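Local structure of hemolysin-related protein (Vibrio cholerae serotype O1, 6MLT) at residues A319-D327 with T384-F392; T570-S581 with S596-T607. The protein is a secreted biofilm matrix protein that binds calcium and probably carbohydrate, and is thought to help the biofilm adhere. All blocks are in the same frame, centred on the assembly; numbering follows the deposited sequence.

Overall arrangement
The two contacts show how chemistry follows position in a fold. Interaction 1 lies within the beta-prism lectin region, partly buried, its centre about 44 Å from the centre of the chain, and joins a hairpin of one sheet to the end of a strand of another through a small apolar patch, one serine bond and a bridging water. Interaction 2 lies only about 5 Å from that centre, a buried meeting of two irregular segments after strand 553-559, held by aromatic side chains and backbone bonds. The contacts share no elements and do not touch: their centres are about 48 Å apart, and they follow each other in series along the chain.

Interaction 1: A319-D327 with T384-F392; sequences AIRSGAVVD and TVGSKDSAF
S390 reaches across from 384-392 to the backbone of A324, and its OG-to-O hydrogen bond of 2.6 Å ties the segments directly. The hydroxyl lies above the carbonyl plane of A324, 46° out of it, instead of meeting a lone pair. S390 is placed by the short 3-10 segment 388-390, which S387 opens with an ST turn, its OG accepting from the backbone N of D389.

A bridging water adds a second polar link. It donates to the carbonyl O of G323 at 2.8 Å, accepts from the backbone N of G386, and pairs with OG of S322, whose first torsion of 65° puts the hydroxyl between its own backbone N and carbonyl carbon. The same OG stands over the beta carbon of V385, 3.4 Å from CB. Backbone meets backbone beside it: CA of G386 makes a C-H...O contact to O of G323 at 3.5 Å, and the chains close to 4.1 Å between CA of G386 and CA of V325.

Apolar packing is centred on V385, which points at the other segment and meets I320 and V326 with its methyls. CG1 lies 3.9 Å from CG2 of I320, the side chains crossing at about a right angle, while CG2 meets CG2 of V326 at 4.0 Å. M373 of its own sheet and S345 of the facing one also touch V385, which therefore packs at the junction of two of the three prism sheets.

The turn at 323-325, closed by its own G323 N to V325 O bond, gives its A324 and V325 N-H groups to a citrate, probably from crystallisation. An apolar contact round V385 beside a water-bridged stretch of backbone thus joins this turn to 384-392; the citrate may mark a pocket, and a sugar site there would suit a prism lectin, though none is established.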
loop_
_atom_site.group_PDB
_atom_site.type_symbol
_atom_site.label_atom_id
_atom_site.label_comp_id
_atom_site.label_asym_id
_atom_site.label_seq_id
_atom_site.Cartn_x
_atom_site.Cartn_y
_atom_site.Cartn_z
ATOM N N ALA A 319 -29.571 6.365 2.064
ATOM C CA ALA A 319 -30.377 7.434 1.495
ATOM C C ALA A 319 -31.853 7.103 1.681
ATOM O O ALA A 319 -32.263 5.948 1.531
ATOM C CB ALA A 319 -30.069 7.614 0.013
ATOM N N ILE A 320 -32.648 8.118 2.005
ATOM C CA ILE A 320 -34.078 7.945 2.244
ATOM C C ILE A 320 -34.826 9.098 1.601
ATOM O O ILE A 320 -34.489 10.265 1.826
ATOM C CB ILE A 320 -34.407 7.886 3.745
ATOM C CG1 ILE A 320 -33.631 6.747 4.416
ATOM C CG2 ILE A 320 -35.919 7.720 3.948
ATOM C CD1 ILE A 320 -33.839 6.675 5.934
ATOM N N ARG A 321 -35.851 8.780 0.816
ATOM C CA ARG A 321 -36.780 9.788 0.329
ATOM C C ARG A 321 -38.083 9.650 1.096
ATOM O O ARG A 321 -38.616 8.543 1.241
ATOM C CB ARG A 321 -37.012 9.680 -1.183
ATOM C CG ARG A 321 -36.036 10.536 -2.005
ATOM C CD ARG A 321 -36.443 10.656 -3.478
ATOM N NE ARG A 321 -36.058 9.489 -4.274
ATOM C CZ ARG A 321 -36.854 8.469 -4.579
ATOM N NH1 ARG A 321 -38.109 8.440 -4.161
ATOM N NH2 ARG A 321 -36.390 7.461 -5.314
ATOM N N SER A 322 -38.577 10.770 1.615
ATOM C CA SER A 322 -39.752 10.733 2.467
ATOM C C SER A 322 -40.435 12.088 2.428
ATOM O O SER A 322 -39.793 13.115 2.211
ATOM C CB SER A 322 -39.376 10.370 3.905
ATOM O OG SER A 322 -38.557 11.375 4.482
ATOM N N GLY A 323 -41.750 12.064 2.625
ATOM C CA GLY A 323 -42.528 13.270 2.809
ATOM C C GLY A 323 -43.466 13.078 3.979
ATOM O O GLY A 323 -43.028 13.066 5.135
ATOM N N ALA A 324 -44.757 12.900 3.692
ATOM C CA ALA A 324 -45.691 12.491 4.730
ATOM C C ALA A 324 -45.369 11.092 5.240
ATOM O O ALA A 324 -45.613 10.785 6.414
ATOM C CB ALA A 324 -47.122 12.543 4.196
ATOM N N VAL A 325 -44.832 10.235 4.378
ATOM C CA VAL A 325 -44.524 8.854 4.714
ATOM C C VAL A 325 -43.140 8.525 4.161
ATOM O O VAL A 325 -42.473 9.371 3.562
ATOM C CB VAL A 325 -45.592 7.871 4.188
ATOM C CG1 VAL A 325 -46.954 8.201 4.809
ATOM C CG2 VAL A 325 -45.669 7.889 2.657
ATOM N N VAL A 326 -42.693 7.296 4.402
ATOM C CA VAL A 326 -41.381 6.844 3.949
ATOM C C VAL A 326 -41.557 6.248 2.557
ATOM O O VAL A 326 -42.207 5.215 2.392
ATOM C CB VAL A 326 -40.766 5.830 4.923
ATOM C CG1 VAL A 326 -39.429 5.343 4.406
ATOM C CG2 VAL A 326 -40.589 6.452 6.296
ATOM N N ASP A 327 -40.967 6.894 1.555
ATOM C CA ASP A 327 -41.237 6.569 0.160
ATOM C C ASP A 327 -40.216 5.633 -0.459
ATOM O O ASP A 327 -40.597 4.746 -1.226
ATOM C CB ASP A 327 -41.316 7.857 -0.658
ATOM C CG ASP A 327 -42.449 8.741 -0.193
ATOM O OD1 ASP A 327 -43.602 8.248 -0.161
ATOM O OD2 ASP A 327 -42.183 9.896 0.189
ATOM N N THR A 384 -35.550 12.000 11.841
ATOM C CA THR A 384 -36.842 11.430 11.488
ATOM C C THR A 384 -37.091 11.546 9.992
ATOM O O THR A 384 -36.650 12.494 9.338
ATOM C CB THR A 384 -37.980 12.115 12.250
ATOM O OG1 THR A 384 -38.110 13.466 11.797
ATOM C CG2 THR A 384 -37.705 12.100 13.757
ATOM N N VAL A 385 -37.797 10.554 9.460
ATOM C CA VAL A 385 -38.274 10.550 8.086
ATOM C C VAL A 385 -39.731 10.109 8.113
ATOM O O VAL A 385 -40.097 9.190 8.857
ATOM C CB VAL A 385 -37.430 9.626 7.183
ATOM C CG1 VAL A 385 -36.023 10.186 7.010
ATOM C CG2 VAL A 385 -37.372 8.215 7.763
ATOM N N GLY A 386 -40.562 10.777 7.324
ATOM C CA GLY A 386 -41.990 10.564 7.383
ATOM C C GLY A 386 -42.587 11.273 8.583
ATOM O O GLY A 386 -41.957 12.124 9.224
ATOM N N SER A 387 -43.820 10.887 8.908
ATOM C CA SER A 387 -44.557 11.565 9.966
ATOM C C SER A 387 -45.591 10.636 10.583
ATOM O O SER A 387 -46.366 9.998 9.864
ATOM C CB SER A 387 -45.255 12.814 9.431
ATOM O OG SER A 387 -46.016 13.427 10.463
ATOM N N LYS A 388 -45.614 10.597 11.917
ATOM C CA LYS A 388 -46.657 9.872 12.637
ATOM C C LYS A 388 -48.032 10.466 12.372
ATOM O O LYS A 388 -49.047 9.768 12.507
ATOM C CB LYS A 388 -46.372 9.900 14.140
ATOM C CG LYS A 388 -45.284 8.950 14.596
ATOM C CD LYS A 388 -44.970 9.146 16.078
ATOM C CE LYS A 388 -44.896 7.820 16.828
ATOM N NZ LYS A 388 -46.237 7.357 17.304
ATOM N N ASP A 389 -48.092 11.757 12.037
ATOM C CA ASP A 389 -49.357 12.422 11.748
ATOM C C ASP A 389 -49.996 11.956 10.448
ATOM O O ASP A 389 -51.105 12.401 10.130
ATOM C CB ASP A 389 -49.158 13.940 11.699
ATOM C CG ASP A 389 -49.098 14.573 13.078
ATOM O OD1 ASP A 389 -49.601 13.962 14.044
ATOM O OD2 ASP A 389 -48.553 15.692 13.194
ATOM N N SER A 390 -49.332 11.098 9.682
ATOM C CA SER A 390 -49.922 10.538 8.473
ATOM C C SER A 390 -50.828 9.345 8.746
ATOM O O SER A 390 -51.386 8.780 7.799
ATOM C CB SER A 390 -48.813 10.115 7.506
ATOM O OG SER A 390 -48.030 11.247 7.165
ATOM N N ALA A 391 -50.987 8.950 10.001
ATOM C CA ALA A 391 -51.699 7.728 10.333
ATOM C C ALA A 391 -53.195 7.970 10.454
ATOM O O ALA A 391 -53.635 8.960 11.042
ATOM C CB ALA A 391 -51.170 7.149 11.647
ATOM N N PHE A 392 -53.970 7.050 9.880
ATOM C CA PHE A 392 -55.347 6.834 10.298
ATOM C C PHE A 392 -55.387 5.870 11.482
ATOM O O PHE A 392 -56.101 6.109 12.459
ATOM C CB PHE A 392 -56.177 6.307 9.120
ATOM C CG PHE A 392 -57.589 5.990 9.471
ATOM C CD1 PHE A 392 -58.537 6.993 9.561
ATOM C CD2 PHE A 392 -57.976 4.684 9.702
ATOM C CE1 PHE A 392 -59.844 6.698 9.886
ATOM C CE2 PHE A 392 -59.286 4.385 10.032
ATOM C CZ PHE A 392 -60.218 5.397 10.119
HETATM O O HOH W 1 -40.331 13.231 5.746
#

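Interaction 2: T570-S581 with S596-T607; sequences TRIWNQYAFNFS and SWLTHNSFRSAT
F580 turns the edge of its ring to the face of H600, a T-shaped pair with centroids 5.1 Å apart and planes at 63°. The carbonyl O of S596 lies over the opposite imidazole face. NE2 pairs with OG of S581 at 3.0 Å, and ND1 meets both OG and the backbone N of S602, which should restrain the ring's rotation. A water joins OG of S581 to OG1 of T599.

Farther along, CB of N579 sits over the face of F603, 3.9 Å from its centroid, in a CH-pi contact. Its first torsion of 74° swings the amide across that ring. CE1 of F603 lies against one face of the R604 guanidinium, toward its rim; NH1 bonds weakly to O of Y576 while NE goes to O of Q277. W573 brings CZ3 to 3.8 Å from CB of A606, its NE1 bonded to Y523.

Ring packing and two backbone bonds, R604 N to F578 O at 2.8 Å and T570 N to A606 O at 2.9 Å, thus join two irregular segments, with strands 36-38, 224-227 and 478-481 of three separate propeller-like sheets packed against them.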
loop_
_atom_site.group_PDB
_atom_site.type_symbol
_atom_site.label_atom_id
_atom_site.label_comp_id
_atom_site.label_asym_id
_atom_site.label_seq_id
_atom_site.Cartn_x
_atom_site.Cartn_y
_atom_site.Cartn_z
ATOM N N THR A 570 3.445 -10.048 -7.072
ATOM C CA THR A 570 3.541 -9.016 -8.096
ATOM C C THR A 570 4.454 -9.463 -9.235
ATOM O O THR A 570 5.458 -10.149 -9.029
ATOM C CB THR A 570 4.082 -7.714 -7.492
ATOM O OG1 THR A 570 4.118 -6.692 -8.497
ATOM C CG2 THR A 570 5.486 -7.909 -6.941
ATOM N N ARG A 571 4.100 -9.044 -10.449
ATOM C CA ARG A 571 4.945 -9.245 -11.618
ATOM C C ARG A 571 6.048 -8.201 -11.741
ATOM O O ARG A 571 6.890 -8.316 -12.637
ATOM C CB ARG A 571 4.113 -9.188 -12.900
ATOM C CG ARG A 571 2.975 -10.190 -13.004
ATOM C CD ARG A 571 3.458 -11.606 -13.208
ATOM N NE ARG A 571 4.544 -11.758 -14.178
ATOM C CZ ARG A 571 4.391 -11.828 -15.497
ATOM N NH1 ARG A 571 3.191 -11.725 -16.054
ATOM N NH2 ARG A 571 5.453 -12.001 -16.266
ATOM N N ILE A 572 6.053 -7.181 -10.889
ATOM C CA ILE A 572 6.924 -6.028 -11.081
ATOM C C ILE A 572 7.235 -5.426 -9.720
ATOM O O ILE A 572 6.362 -5.333 -8.850
ATOM C CB ILE A 572 6.264 -5.001 -12.030
ATOM C CG1 ILE A 572 7.182 -3.801 -12.259
ATOM C CG2 ILE A 572 4.911 -4.542 -11.485
ATOM C CD1 ILE A 572 6.794 -2.989 -13.485
ATOM N N TRP A 573 8.490 -5.026 -9.536
ATOM C CA TRP A 573 8.927 -4.320 -8.331
ATOM C C TRP A 573 9.890 -3.244 -8.824
ATOM O O TRP A 573 11.103 -3.455 -8.892
ATOM C CB TRP A 573 9.577 -5.265 -7.333
ATOM C CG TRP A 573 9.796 -4.649 -5.987
ATOM C CD1 TRP A 573 10.654 -3.636 -5.684
ATOM C CD2 TRP A 573 9.155 -5.018 -4.761
ATOM N NE1 TRP A 573 10.591 -3.347 -4.337
ATOM C CE2 TRP A 573 9.673 -4.180 -3.750
ATOM C CE3 TRP A 573 8.191 -5.975 -4.421
ATOM C CZ2 TRP A 573 9.265 -4.272 -2.420
ATOM C CZ3 TRP A 573 7.784 -6.066 -3.095
ATOM C CH2 TRP A 573 8.323 -5.215 -2.111
ATOM N N ASN A 574 9.337 -2.093 -9.184
ATOM C CA ASN A 574 10.039 -1.185 -10.076
ATOM C C ASN A 574 10.799 -0.083 -9.352
ATOM O O ASN A 574 11.547 0.655 -10.004
ATOM C CB ASN A 574 9.046 -0.556 -11.052
ATOM C CG ASN A 574 8.126 0.417 -10.371
ATOM O OD1 ASN A 574 7.375 0.043 -9.466
ATOM N ND2 ASN A 574 8.194 1.672 -10.771
ATOM N N GLN A 575 10.636 0.045 -8.038
ATOM C CA GLN A 575 11.319 1.083 -7.280
ATOM C C GLN A 575 11.383 0.647 -5.825
ATOM O O GLN A 575 10.687 -0.273 -5.397
ATOM C CB GLN A 575 10.617 2.442 -7.431
ATOM C CG GLN A 575 9.202 2.495 -6.883
ATOM C CD GLN A 575 8.508 3.820 -7.136
ATOM O OE1 GLN A 575 8.805 4.523 -8.109
ATOM N NE2 GLN A 575 7.561 4.157 -6.275
ATOM N N TYR A 576 12.236 1.328 -5.067
ATOM C CA TYR A 576 12.432 0.974 -3.665
ATOM C C TYR A 576 11.175 1.232 -2.844
ATOM O O TYR A 576 10.868 0.479 -1.911
ATOM C CB TYR A 576 13.617 1.765 -3.114
ATOM C CG TYR A 576 14.020 1.399 -1.718
ATOM C CD1 TYR A 576 13.450 2.042 -0.631
ATOM C CD2 TYR A 576 14.985 0.428 -1.481
ATOM C CE1 TYR A 576 13.818 1.723 0.657
ATOM C CE2 TYR A 576 15.364 0.099 -0.184
ATOM C CZ TYR A 576 14.774 0.755 0.871
ATOM O OH TYR A 576 15.127 0.446 2.158
ATOM N N ALA A 577 10.447 2.301 -3.167
ATOM C CA ALA A 577 9.198 2.648 -2.486
ATOM C C ALA A 577 8.002 2.030 -3.214
ATOM O O ALA A 577 7.065 2.704 -3.641
ATOM C CB ALA A 577 9.058 4.163 -2.385
ATOM N N PHE A 578 8.046 0.706 -3.333
ATOM C CA PHE A 578 7.044 -0.026 -4.092
ATOM C C PHE A 578 5.790 -0.256 -3.256
ATOM O O PHE A 578 5.874 -0.700 -2.107
ATOM C CB PHE A 578 7.603 -1.370 -4.557
ATOM C CG PHE A 578 6.588 -2.212 -5.256
ATOM C CD1 PHE A 578 6.268 -1.970 -6.578
ATOM C CD2 PHE A 578 5.917 -3.219 -4.582
ATOM C CE1 PHE A 578 5.317 -2.735 -7.220
ATOM C CE2 PHE A 578 4.962 -3.985 -5.222
ATOM C CZ PHE A 578 4.661 -3.744 -6.532
ATOM N N ASN A 579 4.624 0.017 -3.847
ATOM C CA ASN A 579 3.351 -0.276 -3.192
ATOM C C ASN A 579 2.229 -0.453 -4.211
ATOM O O ASN A 579 1.093 -0.031 -3.969
ATOM C CB ASN A 579 2.991 0.827 -2.189
ATOM C CG ASN A 579 2.527 2.106 -2.859
ATOM O OD1 ASN A 579 2.975 2.450 -3.947
ATOM N ND2 ASN A 579 1.613 2.813 -2.207
ATOM N N PHE A 580 2.544 -1.072 -5.353
ATOM C CA PHE A 580 1.578 -1.451 -6.387
ATOM C C PHE A 580 0.969 -0.278 -7.147
ATOM O O PHE A 580 0.933 -0.286 -8.384
ATOM C CB PHE A 580 0.419 -2.268 -5.802
ATOM C CG PHE A 580 0.773 -3.688 -5.478
ATOM C CD1 PHE A 580 0.929 -4.626 -6.486
ATOM C CD2 PHE A 580 0.936 -4.088 -4.166
ATOM C CE1 PHE A 580 1.251 -5.940 -6.185
ATOM C CE2 PHE A 580 1.258 -5.396 -3.860
ATOM C CZ PHE A 580 1.416 -6.322 -4.871
ATOM N N SER A 581 0.460 0.721 -6.425
ATOM C CA SER A 581 -0.497 1.648 -7.018
ATOM C C SER A 581 0.108 2.559 -8.076
ATOM O O SER A 581 -0.646 3.126 -8.875
ATOM C CB SER A 581 -1.143 2.496 -5.926
ATOM O OG SER A 581 -1.760 1.647 -4.983
ATOM N N SER A 596 -3.577 3.950 -2.616
ATOM C CA SER A 596 -3.089 2.660 -2.140
ATOM C C SER A 596 -3.731 2.275 -0.812
ATOM O O SER A 596 -4.035 1.098 -0.581
ATOM C CB SER A 596 -1.570 2.705 -1.988
ATOM O OG SER A 596 -1.207 3.615 -0.960
ATOM N N TRP A 597 -3.936 3.251 0.077
ATOM C CA TRP A 597 -4.418 2.951 1.420
ATOM C C TRP A 597 -5.896 2.586 1.449
ATOM O O TRP A 597 -6.384 2.150 2.497
ATOM C CB TRP A 597 -4.153 4.133 2.366
ATOM C CG TRP A 597 -4.863 5.397 2.022
ATOM C CD1 TRP A 597 -6.078 5.810 2.494
ATOM C CD2 TRP A 597 -4.397 6.438 1.149
ATOM N NE1 TRP A 597 -6.397 7.037 1.964
ATOM C CE2 TRP A 597 -5.383 7.445 1.137
ATOM C CE3 TRP A 597 -3.240 6.613 0.381
ATOM C CZ2 TRP A 597 -5.251 8.611 0.381
ATOM C CZ3 TRP A 597 -3.113 7.774 -0.370
ATOM C CH2 TRP A 597 -4.111 8.757 -0.361
ATOM N N LEU A 598 -6.612 2.746 0.335
ATOM C CA LEU A 598 -8.004 2.333 0.237
ATOM C C LEU A 598 -8.190 1.106 -0.644
ATOM O O LEU A 598 -9.333 0.684 -0.862
ATOM C CB LEU A 598 -8.862 3.488 -0.296
ATOM C CG LEU A 598 -8.838 4.769 0.549
ATOM C CD1 LEU A 598 -9.695 5.829 -0.101
ATOM C CD2 LEU A 598 -9.294 4.509 1.991
ATOM N N THR A 599 -7.100 0.515 -1.151
ATOM C CA THR A 599 -7.187 -0.671 -1.991
ATOM C C THR A 599 -6.514 -1.812 -1.260
ATOM O O THR A 599 -7.126 -2.432 -0.375
ATOM C CB THR A 599 -6.612 -0.390 -3.387
ATOM O OG1 THR A 599 -5.321 0.230 -3.293
ATOM C CG2 THR A 599 -7.544 0.544 -4.157
ATOM N N HIS A 600 -5.265 -2.152 -1.592
ATOM C CA HIS A 600 -4.535 -3.213 -0.908
ATOM C C HIS A 600 -4.003 -2.779 0.454
ATOM O O HIS A 600 -3.741 -3.638 1.301
ATOM C CB HIS A 600 -3.369 -3.679 -1.782
ATOM C CG HIS A 600 -2.511 -2.555 -2.263
ATOM N ND1 HIS A 600 -1.414 -2.103 -1.560
ATOM C CD2 HIS A 600 -2.618 -1.756 -3.349
ATOM C CE1 HIS A 600 -0.866 -1.091 -2.209
ATOM N NE2 HIS A 600 -1.583 -0.856 -3.294
ATOM N N ASN A 601 -3.832 -1.474 0.673
ATOM C CA ASN A 601 -3.393 -0.929 1.955
ATOM C C ASN A 601 -2.118 -1.613 2.445
ATOM O O ASN A 601 -2.026 -2.076 3.585
ATOM C CB ASN A 601 -4.501 -1.029 3.003
ATOM C CG ASN A 601 -4.224 -0.156 4.212
ATOM O OD1 ASN A 601 -3.438 0.788 4.130
ATOM N ND2 ASN A 601 -4.867 -0.462 5.336
ATOM N N SER A 602 -1.115 -1.659 1.571
ATOM C CA SER A 602 0.179 -2.223 1.919
ATOM C C SER A 602 1.281 -1.340 1.354
ATOM O O SER A 602 1.048 -0.504 0.477
ATOM C CB SER A 602 0.338 -3.655 1.391
ATOM O OG SER A 602 0.448 -3.658 -0.024
ATOM N N PHE A 603 2.492 -1.546 1.863
ATOM C CA PHE A 603 3.663 -0.816 1.402
ATOM C C PHE A 603 4.870 -1.731 1.548
ATOM O O PHE A 603 5.123 -2.269 2.630
ATOM C CB PHE A 603 3.846 0.487 2.189
ATOM C CG PHE A 603 4.464 1.594 1.388
ATOM C CD1 PHE A 603 5.833 1.627 1.176
ATOM C CD2 PHE A 603 3.678 2.599 0.833
ATOM C CE1 PHE A 603 6.405 2.637 0.433
ATOM C CE2 PHE A 603 4.252 3.613 0.088
ATOM C CZ PHE A 603 5.614 3.632 -0.113
ATOM N N ARG A 604 5.588 -1.916 0.438
ATOM C CA ARG A 604 6.692 -2.868 0.328
ATOM C C ARG A 604 6.237 -4.300 0.618
ATOM O O ARG A 604 6.971 -5.103 1.189
ATOM C CB ARG A 604 7.871 -2.444 1.212
ATOM C CG ARG A 604 8.804 -1.441 0.485
ATOM C CD ARG A 604 9.894 -0.881 1.393
ATOM N NE ARG A 604 9.364 0.115 2.326
ATOM C CZ ARG A 604 9.423 1.430 2.151
ATOM N NH1 ARG A 604 9.998 1.956 1.076
ATOM N NH2 ARG A 604 8.911 2.230 3.069
ATOM N N SER A 605 5.026 -4.629 0.175
ATOM C CA SER A 605 4.545 -6.001 0.110
ATOM C C SER A 605 4.417 -6.449 -1.342
ATOM O O SER A 605 3.942 -5.693 -2.199
ATOM C CB SER A 605 3.182 -6.155 0.793
ATOM O OG SER A 605 2.672 -7.452 0.548
ATOM N N ALA A 606 4.824 -7.688 -1.608
ATOM C CA ALA A 606 4.682 -8.292 -2.924
ATOM C C ALA A 606 3.331 -8.960 -3.139
ATOM O O ALA A 606 3.060 -9.431 -4.249
ATOM C CB ALA A 606 5.793 -9.327 -3.147
ATOM N N THR A 607 2.482 -9.025 -2.116
ATOM C CA THR A 607 1.265 -9.825 -2.196
ATOM C C THR A 607 0.177 -9.071 -2.949
ATOM O O THR A 607 -0.215 -7.971 -2.550
ATOM C CB THR A 607 0.773 -10.188 -0.798
ATOM O OG1 THR A 607 1.806 -10.880 -0.091
ATOM C CG2 THR A 607 -0.485 -11.080 -0.875
HETATM O O HOH W 2 -4.327 1.204 -5.606
#